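Local coordinates for protein 3-hydroxyacyl-thioester dehydratase X (Mycobacterium tuberculosis, PDB 4OOB) that catalyses the reversible hydration of trans-2-enoyl-CoA to (3R)-3-hydroxyacyl-CoA, with a preference for C8 to C12 chains, at residues A[62-67]-A[170-175]; A[66-71]-A[125-130]; A[159-164]-A[189-194]. All coordinates share one frame; numbering follows the deposited sequence.

Interaction 1: A[62-67]-A[170-175]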
loop_
_atom_site.group_PDB
_atom_site.type_symbol
_atom_site.label_atom_id
_atom_site.label_comp_id
_atom_site.label_asym_id
_atom_site.label_seq_id
_atom_site.Cartn_x
_atom_site.Cartn_y
_atom_site.Cartn_z
ATOM N N PRO A 62 13.908 5.164 4.554
ATOM C CA PRO A 62 13.055 4.136 3.939
ATOM C C PRO A 62 12.293 3.231 5.005
ATOM O O PRO A 62 12.564 2.020 5.170
ATOM C CB PRO A 62 14.086 3.324 3.151
ATOM C CG PRO A 62 15.232 3.266 4.124
ATOM C CD PRO A 62 15.262 4.640 4.792
ATOM N N PHE A 63 11.385 3.879 5.740
ATOM C CA PHE A 63 10.579 3.250 6.789
ATOM C C PHE A 63 9.377 4.155 6.957
ATOM O O PHE A 63 9.508 5.395 6.974
ATOM C CB PHE A 63 11.235 3.176 8.202
ATOM C CG PHE A 63 12.707 2.820 8.244
ATOM C CD1 PHE A 63 13.123 1.551 8.610
ATOM C CD2 PHE A 63 13.678 3.798 8.041
ATOM C CE1 PHE A 63 14.454 1.239 8.697
ATOM C CE2 PHE A 63 15.033 3.493 8.120
ATOM C CZ PHE A 63 15.420 2.208 8.439
ATOM N N ALA A 64 8.216 3.532 7.140
ATOM C CA ALA A 64 7.069 4.231 7.681
ATOM C C ALA A 64 7.440 4.373 9.139
ATOM O O ALA A 64 8.230 3.589 9.660
ATOM C CB ALA A 64 5.791 3.425 7.494
ATOM N N ALA A 65 6.917 5.405 9.787
ATOM C CA ALA A 65 7.217 5.613 11.220
ATOM C C ALA A 65 6.815 4.339 11.910
ATOM O O ALA A 65 5.817 3.638 11.509
ATOM C CB ALA A 65 6.461 6.814 11.815
ATOM N N MET A 66 7.579 4.023 12.943
ATOM C CA MET A 66 7.457 2.746 13.585
ATOM C C MET A 66 6.060 2.685 14.149
ATOM O O MET A 66 5.551 3.627 14.736
ATOM C CB MET A 66 8.531 2.587 14.658
ATOM C CG MET A 66 8.857 1.133 14.973
ATOM S SD MET A 66 10.140 1.013 16.232
ATOM C CE MET A 66 11.498 1.994 15.643
ATOM N N GLY A 67 5.379 1.602 13.912
ATOM C CA GLY A 67 4.052 1.503 14.446
ATOM C C GLY A 67 2.911 2.146 13.651
ATOM O O GLY A 67 1.757 1.659 13.837
ATOM N N ASP A 170 9.985 0.311 2.443
ATOM C CA ASP A 170 9.451 0.517 3.810
ATOM C C ASP A 170 9.948 -0.618 4.692
ATOM O O ASP A 170 9.440 -1.722 4.586
ATOM C CB ASP A 170 7.920 0.573 3.790
ATOM C CG ASP A 170 7.290 0.707 5.195
ATOM O OD1 ASP A 170 8.075 0.771 6.177
ATOM O OD2 ASP A 170 6.025 0.735 5.327
ATOM N N HIS A 171 10.967 -0.336 5.521
ATOM C CA HIS A 171 11.509 -1.279 6.514
ATOM C C HIS A 171 10.950 -1.082 7.964
ATOM O O HIS A 171 11.571 -1.526 8.897
ATOM C CB HIS A 171 13.059 -1.183 6.591
ATOM C CG HIS A 171 13.783 -1.690 5.376
ATOM N ND1 HIS A 171 14.043 -0.904 4.264
ATOM C CD2 HIS A 171 14.333 -2.897 5.113
ATOM C CE1 HIS A 171 14.690 -1.615 3.365
ATOM N NE2 HIS A 171 14.896 -2.818 3.869
ATOM N N ASN A 172 9.813 -0.421 8.135
ATOM C CA ASN A 172 9.178 -0.259 9.458
ATOM C C ASN A 172 9.174 -1.628 10.124
ATOM O O ASN A 172 8.538 -2.583 9.623
ATOM C CB ASN A 172 7.779 0.346 9.271
ATOM C CG ASN A 172 6.925 0.352 10.518
ATOM O OD1 ASN A 172 7.374 0.093 11.576
ATOM N ND2 ASN A 172 5.645 0.648 10.350
ATOM N N PRO A 173 9.957 -1.757 11.224
ATOM C CA PRO A 173 10.216 -3.057 11.873
ATOM C C PRO A 173 9.041 -3.741 12.568
ATOM O O PRO A 173 9.242 -4.839 13.164
ATOM C CB PRO A 173 11.297 -2.729 12.895
ATOM C CG PRO A 173 11.161 -1.286 13.189
ATOM C CD PRO A 173 10.521 -0.636 12.001
ATOM N N ILE A 174 7.853 -3.127 12.574
ATOM C CA ILE A 174 6.672 -3.865 13.074
ATOM C C ILE A 174 6.275 -4.993 12.115
ATOM O O ILE A 174 5.521 -5.849 12.491
ATOM C CB ILE A 174 5.428 -3.009 13.285
ATOM C CG1 ILE A 174 4.919 -2.535 11.895
ATOM C CG2 ILE A 174 5.690 -1.828 14.229
ATOM C CD1 ILE A 174 3.748 -1.602 11.961
ATOM N N HIS A 175 6.750 -4.979 10.877
ATOM C CA HIS A 175 6.533 -6.096 9.911
ATOM C C HIS A 175 7.577 -7.204 9.982
ATOM O O HIS A 175 7.357 -8.266 9.433
ATOM C CB HIS A 175 6.539 -5.541 8.495
ATOM C CG HIS A 175 5.639 -4.382 8.339
ATOM N ND1 HIS A 175 6.092 -3.125 7.986
ATOM C CD2 HIS A 175 4.318 -4.259 8.573
ATOM C CE1 HIS A 175 5.078 -2.291 7.973
ATOM N NE2 HIS A 175 3.996 -2.956 8.327
#

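Interaction 2: A[66-71]-A[125-130]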
loop_
_atom_site.group_PDB
_atom_site.type_symbol
_atom_site.label_atom_id
_atom_site.label_comp_id
_atom_site.label_asym_id
_atom_site.label_seq_id
_atom_site.Cartn_x
_atom_site.Cartn_y
_atom_site.Cartn_z
ATOM N N MET A 66 7.579 4.023 12.943
ATOM C CA MET A 66 7.457 2.746 13.585
ATOM C C MET A 66 6.060 2.685 14.149
ATOM O O MET A 66 5.551 3.627 14.736
ATOM C CB MET A 66 8.531 2.587 14.658
ATOM C CG MET A 66 8.857 1.133 14.973
ATOM S SD MET A 66 10.140 1.013 16.232
ATOM C CE MET A 66 11.498 1.994 15.643
ATOM N N GLY A 67 5.379 1.602 13.912
ATOM C CA GLY A 67 4.052 1.503 14.446
ATOM C C GLY A 67 2.911 2.146 13.651
ATOM O O GLY A 67 1.757 1.659 13.837
ATOM N N ALA A 68 3.213 3.213 12.825
ATOM C CA ALA A 68 2.270 3.791 11.841
ATOM C C ALA A 68 1.444 2.713 11.203
ATOM O O ALA A 68 1.919 1.608 10.966
ATOM C CB ALA A 68 2.990 4.492 10.728
ATOM N N ILE A 69 0.223 3.052 10.874
ATOM C CA ILE A 69 -0.681 2.080 10.295
ATOM C C ILE A 69 -1.205 2.712 9.024
ATOM O O ILE A 69 -1.686 3.830 9.061
ATOM C CB ILE A 69 -1.837 1.787 11.263
ATOM C CG1 ILE A 69 -1.285 1.235 12.590
ATOM C CG2 ILE A 69 -2.874 0.844 10.610
ATOM C CD1 ILE A 69 -2.375 1.029 13.671
ATOM N N HIS A 70 -1.074 1.989 7.914
ATOM C CA HIS A 70 -1.607 2.430 6.650
ATOM C C HIS A 70 -3.152 2.166 6.656
ATOM O O HIS A 70 -3.622 1.028 6.736
ATOM C CB HIS A 70 -0.870 1.691 5.517
ATOM C CG HIS A 70 -1.056 2.303 4.185
ATOM N ND1 HIS A 70 -0.375 1.885 3.063
ATOM C CD2 HIS A 70 -1.848 3.313 3.783
ATOM C CE1 HIS A 70 -0.748 2.605 2.027
ATOM N NE2 HIS A 70 -1.660 3.460 2.436
ATOM N N THR A 71 -3.941 3.223 6.522
ATOM C CA THR A 71 -5.381 3.059 6.595
ATOM C C THR A 71 -6.050 3.077 5.220
ATOM O O THR A 71 -7.004 2.356 5.047
ATOM C CB THR A 71 -6.013 4.138 7.475
ATOM O OG1 THR A 71 -5.526 5.390 7.048
ATOM C CG2 THR A 71 -5.612 3.957 9.007
ATOM N N PHE A 125 -1.725 7.608 6.280
ATOM C CA PHE A 125 -1.164 6.923 7.426
ATOM C C PHE A 125 -1.768 7.454 8.737
ATOM O O PHE A 125 -2.062 8.654 8.870
ATOM C CB PHE A 125 0.369 7.070 7.438
ATOM C CG PHE A 125 1.073 6.044 6.618
ATOM C CD1 PHE A 125 1.095 4.723 7.017
ATOM C CD2 PHE A 125 1.744 6.391 5.469
ATOM C CE1 PHE A 125 1.765 3.762 6.269
ATOM C CE2 PHE A 125 2.386 5.431 4.707
ATOM C CZ PHE A 125 2.378 4.117 5.090
ATOM N N LEU A 126 -2.015 6.513 9.646
ATOM C CA LEU A 126 -2.392 6.759 11.050
ATOM C C LEU A 126 -1.121 6.618 11.889
ATOM O O LEU A 126 -0.472 5.534 11.925
ATOM C CB LEU A 126 -3.447 5.747 11.555
ATOM C CG LEU A 126 -3.895 5.885 13.035
ATOM C CD1 LEU A 126 -4.764 7.110 13.259
ATOM C CD2 LEU A 126 -4.626 4.663 13.520
ATOM N N HIS A 127 -0.719 7.734 12.481
ATOM C CA HIS A 127 0.368 7.740 13.433
ATOM C C HIS A 127 -0.174 7.611 14.837
ATOM O O HIS A 127 -0.757 8.539 15.386
ATOM C CB HIS A 127 1.170 9.003 13.263
ATOM C CG HIS A 127 1.819 9.095 11.917
ATOM N ND1 HIS A 127 2.857 8.269 11.536
ATOM C CD2 HIS A 127 1.583 9.908 10.864
ATOM C CE1 HIS A 127 3.234 8.572 10.311
ATOM N NE2 HIS A 127 2.473 9.557 9.878
ATOM N N GLN A 128 0.027 6.456 15.427
ATOM C CA GLN A 128 -0.597 6.173 16.703
ATOM C C GLN A 128 -0.159 7.134 17.806
ATOM O O GLN A 128 1.033 7.558 17.903
ATOM C CB GLN A 128 -0.312 4.746 17.158
ATOM C CG GLN A 128 -0.425 3.656 16.119
ATOM C CD GLN A 128 -0.556 2.270 16.743
ATOM O OE1 GLN A 128 0.142 1.309 16.359
ATOM N NE2 GLN A 128 -1.401 2.173 17.736
ATOM N N GLN A 129 -1.128 7.408 18.683
ATOM C CA GLN A 129 -1.002 8.314 19.851
ATOM C C GLN A 129 -2.398 8.558 20.404
ATOM O O GLN A 129 -3.395 8.399 19.676
ATOM C CB GLN A 129 -0.382 9.679 19.462
ATOM C CG GLN A 129 -1.182 10.434 18.421
ATOM C CD GLN A 129 -0.339 11.362 17.580
ATOM O OE1 GLN A 129 -0.140 12.484 17.925
ATOM N NE2 GLN A 129 0.110 10.887 16.435
ATOM N N ARG A 130 -2.483 8.998 21.651
ATOM C CA ARG A 130 -3.774 9.445 22.228
ATOM C C ARG A 130 -4.200 10.752 21.599
ATOM O O ARG A 130 -3.384 11.632 21.421
ATOM C CB ARG A 130 -3.699 9.683 23.755
ATOM C CG ARG A 130 -4.988 9.319 24.450
ATOM C CD ARG A 130 -5.053 9.673 25.935
ATOM N NE ARG A 130 -5.362 11.066 25.923
ATOM C CZ ARG A 130 -6.542 11.618 26.073
ATOM N NH1 ARG A 130 -7.611 10.951 26.451
ATOM N NH2 ARG A 130 -6.606 12.889 25.860
#

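Interaction 3: A[159-164]-A[189-194]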
loop_
_atom_site.group_PDB
_atom_site.type_symbol
_atom_site.label_atom_id
_atom_site.label_comp_id
_atom_site.label_asym_id
_atom_site.label_seq_id
_atom_site.Cartn_x
_atom_site.Cartn_y
_atom_site.Cartn_z
ATOM N N ALA A 159 8.679 -14.583 6.410
ATOM C CA ALA A 159 9.803 -14.498 5.483
ATOM C C ALA A 159 9.434 -13.774 4.168
ATOM O O ALA A 159 10.170 -12.950 3.715
ATOM C CB ALA A 159 10.414 -15.876 5.243
ATOM N N LYS A 160 8.269 -14.034 3.579
ATOM C CA LYS A 160 7.785 -13.238 2.422
ATOM C C LYS A 160 7.792 -11.696 2.737
ATOM O O LYS A 160 8.197 -10.863 1.886
ATOM C CB LYS A 160 6.399 -13.695 2.061
ATOM C CG LYS A 160 5.681 -12.875 0.996
ATOM C CD LYS A 160 6.338 -13.032 -0.363
ATOM C CE LYS A 160 6.475 -14.473 -0.864
ATOM N NZ LYS A 160 5.163 -15.165 -0.835
ATOM N N ILE A 161 7.438 -11.346 3.969
ATOM C CA ILE A 161 7.323 -9.935 4.371
ATOM C C ILE A 161 8.695 -9.323 4.735
ATOM O O ILE A 161 8.886 -8.118 4.519
ATOM C CB ILE A 161 6.241 -9.750 5.476
ATOM C CG1 ILE A 161 4.880 -10.114 4.914
ATOM C CG2 ILE A 161 6.217 -8.324 6.097
ATOM C CD1 ILE A 161 4.385 -9.224 3.785
ATOM N N ARG A 162 9.648 -10.118 5.246
ATOM C CA ARG A 162 11.072 -9.671 5.274
ATOM C C ARG A 162 11.515 -9.417 3.829
ATOM O O ARG A 162 12.121 -8.402 3.552
ATOM C CB ARG A 162 12.055 -10.649 5.997
ATOM C CG ARG A 162 11.891 -10.738 7.517
ATOM C CD ARG A 162 12.958 -11.575 8.262
ATOM N NE ARG A 162 12.815 -13.006 7.939
ATOM C CZ ARG A 162 12.031 -13.882 8.562
ATOM N NH1 ARG A 162 11.303 -13.540 9.624
ATOM N NH2 ARG A 162 12.005 -15.127 8.156
ATOM N N ARG A 163 11.170 -10.296 2.888
ATOM C CA ARG A 163 11.575 -10.039 1.487
ATOM C C ARG A 163 10.920 -8.786 0.897
ATOM O O ARG A 163 11.575 -8.023 0.185
ATOM C CB ARG A 163 11.304 -11.229 0.543
ATOM C CG ARG A 163 12.415 -12.244 0.442
ATOM C CD ARG A 163 12.406 -12.883 -0.956
ATOM N NE ARG A 163 11.248 -13.740 -1.088
ATOM C CZ ARG A 163 10.533 -13.962 -2.199
ATOM N NH1 ARG A 163 10.793 -13.381 -3.369
ATOM N NH2 ARG A 163 9.510 -14.797 -2.115
ATOM N N TYR A 164 9.621 -8.619 1.158
ATOM C CA TYR A 164 8.880 -7.426 0.708
ATOM C C TYR A 164 9.515 -6.127 1.251
ATOM O O TYR A 164 9.599 -5.110 0.560
ATOM C CB TYR A 164 7.389 -7.493 1.115
ATOM C CG TYR A 164 6.682 -6.279 0.577
ATOM C CD1 TYR A 164 6.465 -6.122 -0.791
ATOM C CD2 TYR A 164 6.361 -5.224 1.409
ATOM C CE1 TYR A 164 5.885 -4.948 -1.287
ATOM C CE2 TYR A 164 5.808 -4.059 0.916
ATOM C CZ TYR A 164 5.550 -3.908 -0.410
ATOM O OH TYR A 164 4.961 -2.700 -0.878
ATOM N N VAL A 189 4.360 -9.831 14.334
ATOM C CA VAL A 189 4.709 -9.009 13.168
ATOM C C VAL A 189 3.540 -8.994 12.196
ATOM O O VAL A 189 2.759 -9.925 12.194
ATOM C CB VAL A 189 5.959 -9.572 12.500
ATOM C CG1 VAL A 189 7.154 -9.281 13.390
ATOM C CG2 VAL A 189 5.837 -11.097 12.290
ATOM N N ILE A 190 3.368 -7.922 11.416
ATOM C CA ILE A 190 2.209 -7.806 10.540
ATOM C C ILE A 190 2.669 -7.482 9.125
ATOM O O ILE A 190 3.713 -6.918 8.974
ATOM C CB ILE A 190 1.188 -6.748 11.051
ATOM C CG1 ILE A 190 1.769 -5.366 10.888
ATOM C CG2 ILE A 190 0.775 -7.060 12.494
ATOM C CD1 ILE A 190 0.999 -4.193 11.446
ATOM N N ALA A 191 1.886 -7.869 8.107
ATOM C CA ALA A 191 2.188 -7.533 6.719
ATOM C C ALA A 191 2.032 -6.046 6.514
ATOM O O ALA A 191 1.159 -5.443 7.097
ATOM C CB ALA A 191 1.253 -8.252 5.756
ATOM N N HIS A 192 2.847 -5.490 5.642
ATOM C CA HIS A 192 2.618 -4.118 5.126
ATOM C C HIS A 192 1.290 -4.058 4.373
ATOM O O HIS A 192 0.911 -5.016 3.688
ATOM C CB HIS A 192 3.683 -3.683 4.136
ATOM C CG HIS A 192 5.075 -3.988 4.548
ATOM N ND1 HIS A 192 6.062 -3.023 4.588
ATOM C CD2 HIS A 192 5.672 -5.149 4.883
ATOM C CE1 HIS A 192 7.201 -3.572 4.976
ATOM N NE2 HIS A 192 6.989 -4.858 5.174
ATOM N N GLY A 193 0.573 -2.929 4.499
ATOM C CA GLY A 193 -0.660 -2.748 3.775
ATOM C C GLY A 193 -0.435 -2.860 2.298
ATOM O O GLY A 193 -1.236 -3.489 1.607
ATOM N N MET A 194 0.672 -2.296 1.791
ATOM C CA MET A 194 0.849 -2.268 0.347
ATOM C C MET A 194 1.378 -3.608 -0.188
ATOM O O MET A 194 1.395 -3.816 -1.392
ATOM C CB MET A 194 1.755 -1.086 -0.086
ATOM C CG MET A 194 1.113 0.272 0.150
ATOM S SD MET A 194 -0.406 0.472 -0.784
ATOM C CE MET A 194 0.257 0.429 -2.450
HETATM O O HOH W 1 3.150 -2.618 -2.788
#

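Interaction 1: A[62-67]-A[170-175]
Asn172 reaches into the bend at Ala64 to Gly67, and each part of its side chain finds backbone there. CB rests 3.3 Å from Ala64 O, and CG, anti to the backbone N (chi1 170°), faces the carbonyl oxygens of Ala64 and Ala65. At the tip ND2 lies 3.2 Å from Ala65 O, too poorly angled for a hydrogen bond, while OD1 sits by Met66 CA and accepts a weak bond from Gly67 N at 3.4 Å. A second weak but straight bond, from Ile174 N (175°), ties OD1 to the turn from Asn172 to His175. Beside it, Asp170 OD1 is gripped by two amides from opposite faces of its carboxylate plane: Ala64 N at 2.9 Å, from well above it, and Asn172 N at 2.9 Å, which closes an Asx turn. His171 N donates to Pro62 O at 2.9 Å, while the Phe63 ring lies obliquely against His171 CB. Met66 CG meets Pro173 CG at 3.8 Å. The sequence Asp-His-Asn-Pro-Ile-His fits the hydratase 2 motif of MaoC-like enzymes. Carboxylate and amide suit this pair of loops: their oxygens take up the N-H groups of Ala64 and Asn172, and weakly that of Gly67, linking the loops without a beta bridge.

Interaction 2: A[66-71]-A[125-130]
An antiparallel strand pair inside the hotdog sheet joins Ile69 to Leu126 and His70 to Phe125. Ile69 and Leu126 form the hydrogen-bonded pair: Ile69 N donates to Leu126 O at 2.8 Å, and Leu126 N returns the bond to Ile69 O at 2.8 Å. Just before the strand, Ala68 CA adds a CH...O contact to Leu126 O at 3.3 Å. The short strand axes run at 143° to each other, so the pair is twisted. His70 and Phe125 are the non-hydrogen-bonded pair, with their side chains on one face of the sheet. CE1 of Phe125 presses on His70 CB at 3.4 Å, and the rings overlap obliquely, centroids 4.6 Å apart and planes at 35°. His70 CG is anti to the backbone N (chi1 -164°) and lies 3.8 Å from Phe125 CE1. Phe125 CZ lies over a face of the imidazole, and His70 CD2 over a face of the phenyl ring. Flat groups suit this buried face, where His70 NE2 also makes a weak hydrogen bond to Glu72 O, and the small Ala68 lets its CB slip in beside Phe125 CD1. The other face carries Ile69 and Leu126, branched aliphatics whose CD1 and CD2 approach to 4.3 Å; there Thr71 CG2 also packs on Leu126 CB at 3.8 Å, while Thr71 OG1 is hydrogen-bonded to Thr124 O. Strand 102-113 flanks strand 116-128, and its Leu104 touches both Thr71 and Leu126. On the far side of strand 69-77, strand 212-218 brings Phe218 to the His70 ring, which Met194 of helix 193-199 also reaches.

Interaction 3: A[159-164]-A[189-194]
Tyr164 and Ile161, three residues apart on helix 158-167, share a common target across the contact: the ring of His192, the N-cap residue of helix 193-199. This is helix-to-loop packing within the MaoC-like hotdog domain. Tyr164 and His192 form a T-shaped (edge-to-face) pair in which the phenol gives its edge and the imidazole its face, with centroids 4.9 Å apart and planes at 75°. The touching atom is Tyr164 CD2, 3.5 Å from His192 CD2 and standing over the centre of the imidazole. CG of Tyr164 is anti to the backbone N (chi1 -178°), and the ring beyond it meets that face. Ile161 comes from another direction: its CG2 lies in the imidazole plane at the ring edge, 3.4 Å from His192 CD2. Its other branch ends at CD1, 3.8 Å from Ala191 CB. A beta-branched residue suits the site because its two arms serve two neighbours. No hydrogen bond joins the two segments directly; they meet through van der Waals and ring contacts. The opposite face of His192 is stacked on His175, leaving the imidazole between that ring and Tyr164. Tyr27 and Thr31 of helix 21-31 also touch Tyr164. Beyond the rings the phenol turns polar: Tyr164 OH is hydrogen-bonded at 2.6 Å to a water that in turn donates to Met194 O.

Following the chain from the N terminus, the loop 62-67 leads into strand 69-77, and these neighbouring stretches open both interaction 1 and interaction 2. Interaction 2 closes first, 53 residues later, pairing strand 69-77 with strand 116-128. Interaction 1 closes later, after 102 intervening residues, on the loop that follows helix 158-167, so interaction 2 nests inside its larger loop. Interaction 3 opens on that helix before interaction 1 has closed and ends at the start of helix 193-199, so these two cross, while interactions 2 and 3 follow in series. Met66 and Gly67 belong to interactions 1 and 2. Ile174 O probably accepts a hydrogen bond from Ile190 N, joining interactions 1 and 3.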